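Local atomic coordinates of histidyl-trna synthetase (Thermus thermophilus, PDB entry 1H4V), a protein that catalyses the ATP-dependent attachment of L-histidine to tRNA(His), releasing AMP and diphosphate, and works as a class II synthetase homodimer. Residues Gln100-Trp105 against Tyr129-Ser134; Thr83-Val87 against Tyr288-Ser292; Thr26-Leu31 against Cys150-Leu154. All coordinates share one frame. Residue numbers count along the deposited sequence, not the author numbering.

Contact 1 of 3, residues Gln100-Trp105 against Tyr129-Ser134; sequences QPVRLW and YEALGS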
ATOM      1  N   GLN A 100      19.877  -2.393  19.654  1.00 29.46           N
ATOM      2  CA  GLN A 100      19.957  -3.541  18.762  1.00 26.98           C
ATOM      3  C   GLN A 100      19.456  -4.829  19.405  1.00 26.80           C
ATOM      4  O   GLN A 100      19.607  -5.035  20.606  1.00 29.08           O
ATOM      5  CB  GLN A 100      21.405  -3.711  18.305  1.00 22.82           C
ATOM      6  CG  GLN A 100      21.997  -2.458  17.689  1.00 16.47           C
ATOM      7  CD  GLN A 100      21.365  -2.114  16.352  1.00 17.02           C
ATOM      8  OE1 GLN A 100      21.342  -2.933  15.440  1.00 16.08           O
ATOM      9  NE2 GLN A 100      20.864  -0.895  16.228  1.00 17.84           N
ATOM     10  N   PRO A 101      18.860  -5.725  18.602  1.00 25.27           N
ATOM     11  CA  PRO A 101      18.662  -5.561  17.157  1.00 23.36           C
ATOM     12  C   PRO A 101      17.471  -4.689  16.763  1.00 21.25           C
ATOM     13  O   PRO A 101      16.557  -4.458  17.549  1.00 21.67           O
ATOM     14  CB  PRO A 101      18.481  -6.993  16.678  1.00 22.25           C
ATOM     15  CG  PRO A 101      17.711  -7.599  17.809  1.00 23.11           C
ATOM     16  CD  PRO A 101      18.455  -7.076  19.030  1.00 23.86           C
ATOM     17  N   VAL A 102      17.492  -4.203  15.531  1.00 19.15           N
ATOM     18  CA  VAL A 102      16.392  -3.398  15.038  1.00 17.04           C
ATOM     19  C   VAL A 102      15.544  -4.346  14.199  1.00 16.05           C
ATOM     20  O   VAL A 102      16.038  -4.959  13.254  1.00 15.54           O
ATOM     21  CB  VAL A 102      16.885  -2.242  14.165  1.00 18.44           C
ATOM     22  CG1 VAL A 102      15.708  -1.440  13.658  1.00 14.30           C
ATOM     23  CG2 VAL A 102      17.840  -1.365  14.972  1.00 15.74           C
ATOM     24  N   ARG A 103      14.280  -4.488  14.573  1.00 13.30           N
ATOM     25  CA  ARG A 103      13.382  -5.364  13.852  1.00 11.64           C
ATOM     26  C   ARG A 103      12.502  -4.532  12.928  1.00 11.73           C
ATOM     27  O   ARG A 103      11.857  -3.572  13.352  1.00 10.48           O
ATOM     28  CB  ARG A 103      12.531  -6.179  14.838  1.00 11.36           C
ATOM     29  CG  ARG A 103      13.326  -7.192  15.671  1.00 12.87           C
ATOM     30  CD  ARG A 103      12.377  -8.047  16.515  1.00 17.81           C
ATOM     31  NE  ARG A 103      13.059  -9.019  17.367  1.00 17.94           N
ATOM     32  CZ  ARG A 103      13.745  -8.711  18.464  1.00 18.01           C
ATOM     33  NH1 ARG A 103      13.859  -7.448  18.861  1.00 15.76           N
ATOM     34  NH2 ARG A 103      14.294  -9.673  19.184  1.00 17.04           N
ATOM     35  N   LEU A 104      12.479  -4.897  11.652  1.00 11.65           N
ATOM     36  CA  LEU A 104      11.679  -4.152  10.680  1.00 11.09           C
ATOM     37  C   LEU A 104      10.825  -5.083   9.841  1.00 10.56           C
ATOM     38  O   LEU A 104      11.161  -6.253   9.639  1.00 12.71           O
ATOM     39  CB  LEU A 104      12.584  -3.353   9.736  1.00  9.35           C
ATOM     40  CG  LEU A 104      13.669  -2.441  10.322  1.00  7.79           C
ATOM     41  CD1 LEU A 104      14.647  -2.081   9.215  1.00  9.11           C
ATOM     42  CD2 LEU A 104      13.062  -1.196  10.924  1.00  2.95           C
ATOM     43  N   TRP A 105       9.705  -4.571   9.357  1.00  9.38           N
ATOM     44  CA  TRP A 105       8.864  -5.367   8.491  1.00  9.04           C
ATOM     45  C   TRP A 105       8.287  -4.432   7.453  1.00 10.71           C
ATOM     46  O   TRP A 105       8.222  -3.213   7.653  1.00  8.05           O
ATOM     47  CB  TRP A 105       7.753  -6.097   9.261  1.00  7.38           C
ATOM     48  CG  TRP A 105       6.569  -5.261   9.609  1.00  9.48           C
ATOM     49  CD1 TRP A 105       6.415  -4.468  10.709  1.00  8.59           C
ATOM     50  CD2 TRP A 105       5.362  -5.144   8.854  1.00 10.59           C
ATOM     51  NE1 TRP A 105       5.180  -3.865  10.688  1.00 10.03           N
ATOM     52  CE2 TRP A 105       4.514  -4.258   9.559  1.00 10.48           C
ATOM     53  CE3 TRP A 105       4.916  -5.697   7.645  1.00 12.72           C
ATOM     54  CZ2 TRP A 105       3.233  -3.914   9.099  1.00 11.47           C
ATOM     55  CZ3 TRP A 105       3.638  -5.354   7.187  1.00 15.50           C
ATOM     56  CH2 TRP A 105       2.815  -4.466   7.917  1.00 13.17           C
ATOM     57  N   TYR A 129      10.342  -9.328   6.720  1.00 10.30           N
ATOM     58  CA  TYR A 129      10.662  -9.150   8.125  1.00 12.78           C
ATOM     59  C   TYR A 129      12.185  -9.215   8.210  1.00 14.30           C
ATOM     60  O   TYR A 129      12.802 -10.127   7.666  1.00 13.25           O
ATOM     61  CB  TYR A 129      10.083 -10.269   8.982  1.00 11.00           C
ATOM     62  CG  TYR A 129      10.656 -10.256  10.382  1.00 13.02           C
ATOM     63  CD1 TYR A 129      10.268  -9.285  11.310  1.00 14.36           C
ATOM     64  CD2 TYR A 129      11.613 -11.187  10.768  1.00 11.98           C
ATOM     65  CE1 TYR A 129      10.820  -9.244  12.588  1.00 10.95           C
ATOM     66  CE2 TYR A 129      12.177 -11.156  12.038  1.00 12.52           C
ATOM     67  CZ  TYR A 129      11.774 -10.182  12.943  1.00 16.13           C
ATOM     68  OH  TYR A 129      12.327 -10.155  14.199  1.00 17.67           O
ATOM     69  N   GLU A 130      12.778  -8.264   8.911  1.00 15.46           N
ATOM     70  CA  GLU A 130      14.225  -8.210   9.047  1.00 18.03           C
ATOM     71  C   GLU A 130      14.654  -7.797  10.467  1.00 17.36           C
ATOM     72  O   GLU A 130      14.148  -6.822  11.030  1.00 17.41           O
ATOM     73  CB  GLU A 130      14.772  -7.208   8.022  1.00 19.45           C
ATOM     74  CG  GLU A 130      15.684  -7.775   6.940  1.00 31.44           C
ATOM     75  CD  GLU A 130      15.102  -8.950   6.161  1.00 33.78           C
ATOM     76  OE1 GLU A 130      15.738 -10.020   6.162  1.00 34.37           O
ATOM     77  OE2 GLU A 130      14.028  -8.814   5.538  1.00 39.04           O
ATOM     78  N   ALA A 131      15.580  -8.559  11.038  1.00 16.85           N
ATOM     79  CA  ALA A 131      16.137  -8.288  12.364  1.00 15.38           C
ATOM     80  C   ALA A 131      17.615  -8.017  12.103  1.00 15.91           C
ATOM     81  O   ALA A 131      18.377  -8.935  11.823  1.00 15.95           O
ATOM     82  CB  ALA A 131      15.979  -9.506  13.259  1.00 13.64           C
ATOM     83  N   LEU A 132      18.015  -6.753  12.190  1.00 18.07           N
ATOM     84  CA  LEU A 132      19.394  -6.355  11.915  1.00 16.84           C
ATOM     85  C   LEU A 132      20.180  -5.900  13.132  1.00 17.67           C
ATOM     86  O   LEU A 132      19.635  -5.242  14.019  1.00 17.80           O
ATOM     87  CB  LEU A 132      19.396  -5.218  10.899  1.00 15.29           C
ATOM     88  CG  LEU A 132      18.482  -5.431   9.704  1.00 17.30           C
ATOM     89  CD1 LEU A 132      18.210  -4.106   9.005  1.00 26.80           C
ATOM     90  CD2 LEU A 132      19.122  -6.418   8.773  1.00 21.19           C
ATOM     91  N   GLY A 133      21.467  -6.242  13.152  1.00 19.04           N
ATOM     92  CA  GLY A 133      22.334  -5.830  14.237  1.00 19.35           C
ATOM     93  C   GLY A 133      22.844  -6.889  15.192  1.00 19.77           C
ATOM     94  O   GLY A 133      23.666  -6.589  16.049  1.00 22.78           O
ATOM     95  N   SER A 134      22.389  -8.125  15.060  1.00 18.91           N
ATOM     96  CA  SER A 134      22.848  -9.154  15.976  1.00 19.34           C
ATOM     97  C   SER A 134      23.077 -10.518  15.340  1.00 20.83           C
ATOM     98  O   SER A 134      22.393 -10.904  14.396  1.00 21.44           O
ATOM     99  CB  SER A 134      21.852  -9.289  17.133  1.00 18.02           C
ATOM    100  OG  SER A 134      22.254 -10.316  18.020  1.00 21.24           O
TER
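Leu132, Tyr129 and Leu104 lose the most surface where these two antiparallel strands pair, and they illustrate how one pairing serves two different faces of a sheet. The axes of the short strands 102-105 and 129-132 approach to 4.5 Å at 165°. Val102 with Leu132 and Leu104 with Glu130 are hydrogen-bonded pairs: Val102 N gives to Leu132 O at 2.8 Å and Leu132 N to Val102 O at 2.9 Å, while Leu104 N reaches Glu130 O at 2.6 Å and Glu130 N returns to Leu104 O at 2.7 Å. On the face bearing Leu132 and Leu104, the two leucines touch diagonally, CD1 of Leu104 to CD1 of Leu132 at 4.1 Å, beneath helix 83-92. Tyr129 points to the other face, where its ring leans over the neighbouring strand, toward Arg103, until OH lies 3.1 Å from Arg103 CD. The Arg103 guanidinium continues to a salt bridge with Glu142 on helix 137-153; this helix and helix 14-33 cover this face. Just beyond the strand ends Pro101, preceded by a cis peptide, packs its CB 4.1 Å from Ser134 CB and also meets Leu361 of the second subunit. The two segments are the open end of the beta hairpin 102-111/123-132, which, with FRAERP and RQFHQ sequences flanking its loop, is motif 2 of the class II synthetases, part of the large, mostly antiparallel catalytic sheet.

Contact 2 of 3, residues Thr83-Val87 against Tyr288-Ser292; sequences TAAMV and YDGLS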
ATOM      1  N   THR A  83      14.862  -7.086   1.207  1.00 18.47           N
ATOM      2  CA  THR A  83      16.029  -7.056   2.098  1.00 17.69           C
ATOM      3  C   THR A  83      17.057  -5.962   1.857  1.00 17.06           C
ATOM      4  O   THR A  83      17.360  -5.204   2.776  1.00 16.23           O
ATOM      5  CB  THR A  83      16.765  -8.419   2.121  1.00 20.49           C
ATOM      6  OG1 THR A  83      15.820  -9.471   2.368  1.00 19.21           O
ATOM      7  CG2 THR A  83      17.817  -8.434   3.243  1.00 18.17           C
ATOM      8  N   ALA A  84      17.597  -5.874   0.641  1.00 15.88           N
ATOM      9  CA  ALA A  84      18.592  -4.848   0.340  1.00 14.52           C
ATOM     10  C   ALA A  84      18.053  -3.438   0.594  1.00 14.50           C
ATOM     11  O   ALA A  84      18.777  -2.572   1.085  1.00 14.29           O
ATOM     12  CB  ALA A  84      19.071  -4.971  -1.103  1.00 15.83           C
ATOM     13  N   ALA A  85      16.789  -3.209   0.254  1.00 14.21           N
ATOM     14  CA  ALA A  85      16.165  -1.900   0.456  1.00 15.47           C
ATOM     15  C   ALA A  85      16.059  -1.573   1.942  1.00 16.58           C
ATOM     16  O   ALA A  85      16.268  -0.434   2.351  1.00 20.08           O
ATOM     17  CB  ALA A  85      14.782  -1.875  -0.173  1.00 12.47           C
ATOM     18  N   MET A  86      15.736  -2.576   2.748  1.00 17.72           N
ATOM     19  CA  MET A  86      15.608  -2.376   4.189  1.00 18.41           C
ATOM     20  C   MET A  86      16.964  -2.126   4.821  1.00 16.31           C
ATOM     21  O   MET A  86      17.089  -1.250   5.675  1.00 17.38           O
ATOM     22  CB  MET A  86      14.897  -3.576   4.827  1.00 15.38           C
ATOM     23  CG  MET A  86      13.453  -3.650   4.343  1.00 21.40           C
ATOM     24  SD  MET A  86      12.592  -5.186   4.616  1.00 28.25           S
ATOM     25  CE  MET A  86      12.032  -4.925   6.323  1.00 16.72           C
ATOM     26  N   VAL A  87      17.973  -2.880   4.392  1.00 14.58           N
ATOM     27  CA  VAL A  87      19.336  -2.692   4.901  1.00 14.82           C
ATOM     28  C   VAL A  87      19.806  -1.290   4.505  1.00 15.54           C
ATOM     29  O   VAL A  87      20.445  -0.594   5.293  1.00 17.29           O
ATOM     30  CB  VAL A  87      20.326  -3.714   4.300  1.00 14.82           C
ATOM     31  CG1 VAL A  87      21.759  -3.325   4.670  1.00 15.86           C
ATOM     32  CG2 VAL A  87      20.014  -5.111   4.806  1.00  8.29           C
ATOM     33  N   TYR A 288      22.112 -13.172   6.664  1.00 21.33           N
ATOM     34  CA  TYR A 288      22.855 -12.568   5.554  1.00 25.51           C
ATOM     35  C   TYR A 288      23.802 -11.472   6.023  1.00 28.41           C
ATOM     36  O   TYR A 288      23.684 -10.317   5.607  1.00 29.31           O
ATOM     37  CB  TYR A 288      21.873 -11.970   4.561  1.00 22.73           C
ATOM     38  CG  TYR A 288      20.855 -11.079   5.228  1.00 28.02           C
ATOM     39  CD1 TYR A 288      21.159  -9.755   5.562  1.00 26.60           C
ATOM     40  CD2 TYR A 288      19.594 -11.571   5.570  1.00 27.31           C
ATOM     41  CE1 TYR A 288      20.241  -8.954   6.218  1.00 23.66           C
ATOM     42  CE2 TYR A 288      18.669 -10.777   6.227  1.00 21.48           C
ATOM     43  CZ  TYR A 288      19.000  -9.473   6.550  1.00 25.85           C
ATOM     44  OH  TYR A 288      18.100  -8.698   7.231  1.00 23.23           O
ATOM     45  N   ASP A 289      24.766 -11.847   6.849  1.00 28.16           N
ATOM     46  CA  ASP A 289      25.717 -10.903   7.421  1.00 31.39           C
ATOM     47  C   ASP A 289      26.596 -10.003   6.537  1.00 29.75           C
ATOM     48  O   ASP A 289      27.028  -8.949   6.998  1.00 33.47           O
ATOM     49  CB  ASP A 289      26.587 -11.654   8.435  1.00 35.20           C
ATOM     50  CG  ASP A 289      25.753 -12.293   9.551  1.00 41.77           C
ATOM     51  OD1 ASP A 289      26.316 -13.063  10.356  1.00 47.38           O
ATOM     52  OD2 ASP A 289      24.530 -12.024   9.618  1.00 39.81           O
ATOM     53  N   GLY A 290      26.853 -10.368   5.286  1.00 26.68           N
ATOM     54  CA  GLY A 290      27.702  -9.514   4.463  1.00 23.19           C
ATOM     55  C   GLY A 290      27.052  -8.542   3.479  1.00 23.38           C
ATOM     56  O   GLY A 290      27.745  -7.889   2.697  1.00 20.38           O
ATOM     57  N   LEU A 291      25.729  -8.421   3.522  1.00 21.93           N
ATOM     58  CA  LEU A 291      25.019  -7.542   2.603  1.00 22.45           C
ATOM     59  C   LEU A 291      25.257  -6.054   2.857  1.00 24.06           C
ATOM     60  O   LEU A 291      25.357  -5.265   1.912  1.00 24.81           O
ATOM     61  CB  LEU A 291      23.512  -7.850   2.640  1.00 19.41           C
ATOM     62  CG  LEU A 291      22.589  -6.954   1.808  1.00 17.66           C
ATOM     63  CD1 LEU A 291      22.904  -7.094   0.336  1.00 12.34           C
ATOM     64  CD2 LEU A 291      21.155  -7.345   2.073  1.00 23.69           C
ATOM     65  N   SER A 292      25.348  -5.666   4.123  1.00 24.13           N
ATOM     66  CA  SER A 292      25.568  -4.266   4.470  1.00 24.69           C
ATOM     67  C   SER A 292      26.869  -3.723   3.878  1.00 24.90           C
ATOM     68  O   SER A 292      26.885  -2.663   3.257  1.00 24.61           O
ATOM     69  CB  SER A 292      25.587  -4.102   5.987  1.00 25.22           C
ATOM     70  OG  SER A 292      25.789  -2.744   6.339  1.00 33.21           O
TER
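A small hollow lined by Thr83, Ala84 and Val87, all on one side of the first turn of helix 83-92, receives the tip of Leu291. The leucine projects toward the helix, so that its CD2 sits 3.7 Å from Thr83 CG2, 3.7 Å from Val87 CG2 and 4.0 Å from Ala84 CA; the small alanine forms the floor of the dent. Here helix 83-92 packs against the turn and short helix that follow strand 281-287 in the class II catalytic domain. The type I turn from Tyr288 to Leu291, with Gly290 at the N-cap of helix 291-294, ends the glycine-rich GGGGRYDG sequence, a signature of histidyl-tRNA synthetases, and sets both side chains against the same helix. Between them Tyr288 and Leu291 form a cleft that two methyls enter: Thr83 CG2 lies over one ring face in a CH-pi contact, 3.9 Å from the centroid, and Val87 CG2 comes to 4.1 Å from Tyr288 CE1. Val87 reaches Ser292 as well, its CG1 3.9 Å from Ser292 CA.

Contact 3 of 3, residues Thr26-Leu31 against Cys150-Leu154; sequences TARKVL and CLKEL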
ATOM      1  N   THR A  26      -2.693  -9.582   8.980  1.00 14.23           N
ATOM      2  CA  THR A  26      -2.261 -10.633   9.883  1.00 16.40           C
ATOM      3  C   THR A  26      -0.759 -10.541  10.150  1.00 17.02           C
ATOM      4  O   THR A  26      -0.320 -10.663  11.291  1.00 17.17           O
ATOM      5  CB  THR A  26      -2.594 -12.005   9.316  1.00 17.00           C
ATOM      6  OG1 THR A  26      -4.016 -12.155   9.281  1.00 22.87           O
ATOM      7  CG2 THR A  26      -1.983 -13.102  10.175  1.00 17.23           C
ATOM      8  N   ALA A  27       0.032 -10.323   9.101  1.00 17.98           N
ATOM      9  CA  ALA A  27       1.475 -10.199   9.280  1.00 16.83           C
ATOM     10  C   ALA A  27       1.733  -8.988  10.180  1.00 16.87           C
ATOM     11  O   ALA A  27       2.570  -9.044  11.083  1.00 18.12           O
ATOM     12  CB  ALA A  27       2.172 -10.007   7.930  1.00 14.08           C
ATOM     13  N   ARG A  28       1.007  -7.899   9.943  1.00 14.12           N
ATOM     14  CA  ARG A  28       1.202  -6.710  10.752  1.00 16.28           C
ATOM     15  C   ARG A  28       0.972  -7.014  12.234  1.00 15.97           C
ATOM     16  O   ARG A  28       1.755  -6.583  13.084  1.00 15.16           O
ATOM     17  CB  ARG A  28       0.280  -5.561  10.304  1.00 15.63           C
ATOM     18  CG  ARG A  28       0.294  -4.372  11.266  1.00 16.55           C
ATOM     19  CD  ARG A  28      -0.586  -3.204  10.827  1.00 17.65           C
ATOM     20  NE  ARG A  28       0.016  -2.420   9.748  1.00 25.59           N
ATOM     21  CZ  ARG A  28      -0.368  -2.465   8.473  1.00 30.27           C
ATOM     22  NH1 ARG A  28      -1.370  -3.259   8.100  1.00 33.28           N
ATOM     23  NH2 ARG A  28       0.258  -1.725   7.566  1.00 25.71           N
ATOM     24  N   LYS A  29      -0.085  -7.764  12.540  1.00 16.13           N
ATOM     25  CA  LYS A  29      -0.393  -8.100  13.932  1.00 17.28           C
ATOM     26  C   LYS A  29       0.694  -8.944  14.592  1.00 17.36           C
ATOM     27  O   LYS A  29       1.148  -8.627  15.690  1.00 15.12           O
ATOM     28  CB  LYS A  29      -1.736  -8.842  14.035  1.00 19.06           C
ATOM     29  CG  LYS A  29      -2.089  -9.292  15.461  1.00 18.71           C
ATOM     30  CD  LYS A  29      -3.415 -10.047  15.521  1.00 28.07           C
ATOM     31  CE  LYS A  29      -3.321 -11.436  14.876  1.00 37.56           C
ATOM     32  NZ  LYS A  29      -4.562 -12.256  15.065  1.00 41.69           N
ATOM     33  N   VAL A  30       1.120 -10.016  13.931  1.00 17.95           N
ATOM     34  CA  VAL A  30       2.143 -10.870  14.528  1.00 20.31           C
ATOM     35  C   VAL A  30       3.525 -10.219  14.564  1.00 18.45           C
ATOM     36  O   VAL A  30       4.233 -10.326  15.560  1.00 18.71           O
ATOM     37  CB  VAL A  30       2.244 -12.257  13.806  1.00 23.55           C
ATOM     38  CG1 VAL A  30       0.856 -12.781  13.476  1.00 18.39           C
ATOM     39  CG2 VAL A  30       3.083 -12.151  12.576  1.00 28.52           C
ATOM     40  N   LEU A  31       3.905  -9.535  13.491  1.00 16.25           N
ATOM     41  CA  LEU A  31       5.216  -8.897  13.445  1.00 14.07           C
ATOM     42  C   LEU A  31       5.343  -7.701  14.386  1.00 14.00           C
ATOM     43  O   LEU A  31       6.404  -7.490  14.976  1.00 15.89           O
ATOM     44  CB  LEU A  31       5.553  -8.489  12.006  1.00  8.13           C
ATOM     45  CG  LEU A  31       6.344  -9.485  11.139  1.00 16.08           C
ATOM     46  CD1 LEU A  31       6.149 -10.903  11.600  1.00 13.15           C
ATOM     47  CD2 LEU A  31       5.933  -9.326   9.672  1.00 11.81           C
ATOM     48  N   CYS A 150       2.816 -16.302  11.216  1.00 21.44           N
ATOM     49  CA  CYS A 150       2.039 -15.508  10.272  1.00 23.15           C
ATOM     50  C   CYS A 150       1.141 -16.438   9.477  1.00 23.65           C
ATOM     51  O   CYS A 150      -0.054 -16.185   9.323  1.00 25.11           O
ATOM     52  CB  CYS A 150       2.940 -14.766   9.281  1.00 24.12           C
ATOM     53  SG  CYS A 150       3.863 -13.363   9.917  1.00 32.22           S
ATOM     54  N   LEU A 151       1.731 -17.521   8.980  1.00 22.53           N
ATOM     55  CA  LEU A 151       1.011 -18.493   8.167  1.00 23.35           C
ATOM     56  C   LEU A 151      -0.019 -19.294   8.950  1.00 22.95           C
ATOM     57  O   LEU A 151      -1.111 -19.559   8.453  1.00 23.49           O
ATOM     58  CB  LEU A 151       2.001 -19.445   7.492  1.00 21.03           C
ATOM     59  CG  LEU A 151       3.116 -18.802   6.662  1.00 23.03           C
ATOM     60  CD1 LEU A 151       4.085 -19.886   6.191  1.00 21.63           C
ATOM     61  CD2 LEU A 151       2.521 -18.054   5.481  1.00 22.90           C
ATOM     62  N   LYS A 152       0.330 -19.682  10.170  1.00 23.00           N
ATOM     63  CA  LYS A 152      -0.584 -20.449  11.005  1.00 25.05           C
ATOM     64  C   LYS A 152      -1.795 -19.598  11.369  1.00 25.44           C
ATOM     65  O   LYS A 152      -2.916 -20.085  11.360  1.00 24.92           O
ATOM     66  CB  LYS A 152       0.122 -20.908  12.284  1.00 28.67           C
ATOM     67  CG  LYS A 152      -0.174 -22.343  12.678  1.00 33.50           C
ATOM     68  CD  LYS A 152       0.561 -23.317  11.773  1.00 40.63           C
ATOM     69  CE  LYS A 152       0.212 -24.767  12.097  1.00 44.43           C
ATOM     70  NZ  LYS A 152      -1.205 -25.097  11.767  1.00 46.70           N
ATOM     71  N   GLU A 153      -1.561 -18.323  11.682  1.00 26.44           N
ATOM     72  CA  GLU A 153      -2.640 -17.408  12.049  1.00 26.67           C
ATOM     73  C   GLU A 153      -3.602 -17.180  10.894  1.00 27.45           C
ATOM     74  O   GLU A 153      -4.760 -16.827  11.111  1.00 28.20           O
ATOM     75  CB  GLU A 153      -2.072 -16.065  12.503  1.00 26.02           C
ATOM     76  CG  GLU A 153      -1.307 -16.127  13.815  1.00 35.53           C
ATOM     77  CD  GLU A 153      -2.211 -16.170  15.040  1.00 40.11           C
ATOM     78  OE1 GLU A 153      -1.729 -16.606  16.110  1.00 44.70           O
ATOM     79  OE2 GLU A 153      -3.391 -15.758  14.944  1.00 37.19           O
ATOM     80  N   LEU A 154      -3.119 -17.374   9.667  1.00 26.25           N
ATOM     81  CA  LEU A 154      -3.951 -17.200   8.484  1.00 25.44           C
ATOM     82  C   LEU A 154      -4.891 -18.383   8.321  1.00 25.58           C
ATOM     83  O   LEU A 154      -5.796 -18.349   7.492  1.00 25.88           O
ATOM     84  CB  LEU A 154      -3.085 -17.060   7.229  1.00 25.88           C
ATOM     85  CG  LEU A 154      -2.253 -15.785   7.116  1.00 24.74           C
ATOM     86  CD1 LEU A 154      -1.349 -15.883   5.918  1.00 29.11           C
ATOM     87  CD2 LEU A 154      -3.163 -14.580   7.007  1.00 22.81           C
TER
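Cys150 tucks its thiol against three side chains of helix 14-33, and no other residue here has as much surface covered by the opposite segment. Its SG lies 3.8 Å from Leu31 CD1, 4.0 Å from Ala27 CA and only 3.0 Å from Val30 CG2, which is shorter than the van der Waals separation of sulphur and carbon and should not be read as especially favourable. The small Ala27 is consistent with the close approach, its CA being 5.4 Å from that of Cys150. One turn back from Val30, Thr26 spans the partner segment: its CG2 is 3.7 Å from Cys150 O and 3.8 Å from Glu153 CB. Its hydroxyl is hydrogen-bonded to Arg22 O in its own helix and also lies against Leu154, OG1 to CD2 at 3.4 Å. Toward the surface, Lys29 NZ and Glu153 OE2 form a long salt bridge of 3.7 Å, near Pro353 of the second subunit. Helices 14-33 and 137-153 thus pack together over the catalytic sheet, with Ala27 and Leu31 also resting on Val127 of strand 123-132. With an apolar, sulphur-centred interior and a loose ion pair at the edge, the joint probably relies mainly on close packing rather than on polar bonding.

The hairpin of contact 1 is the element the other two share; its motif 2 strands line the active site in class II enzymes. Contact 2, its centre about 11 Å away, touches it directly: Tyr288 OH lies 2.9 Å from Glu130 OE1, probably a weak hydrogen bond. Contact 3, about 17 Å from contact 1 between centres, meets the sheet face carrying Trp105 and Tyr129, with Arg28 CB 3.6 Å from Trp105 CZ2. Contacts 2 and 3 stay about 8 Å apart at their nearest atoms. Contact 2 joins the catalytic regions 1-171 and 229-320 of this ligand-free enzyme; contacts 1 and 3 lie within the first and also touch the second subunit.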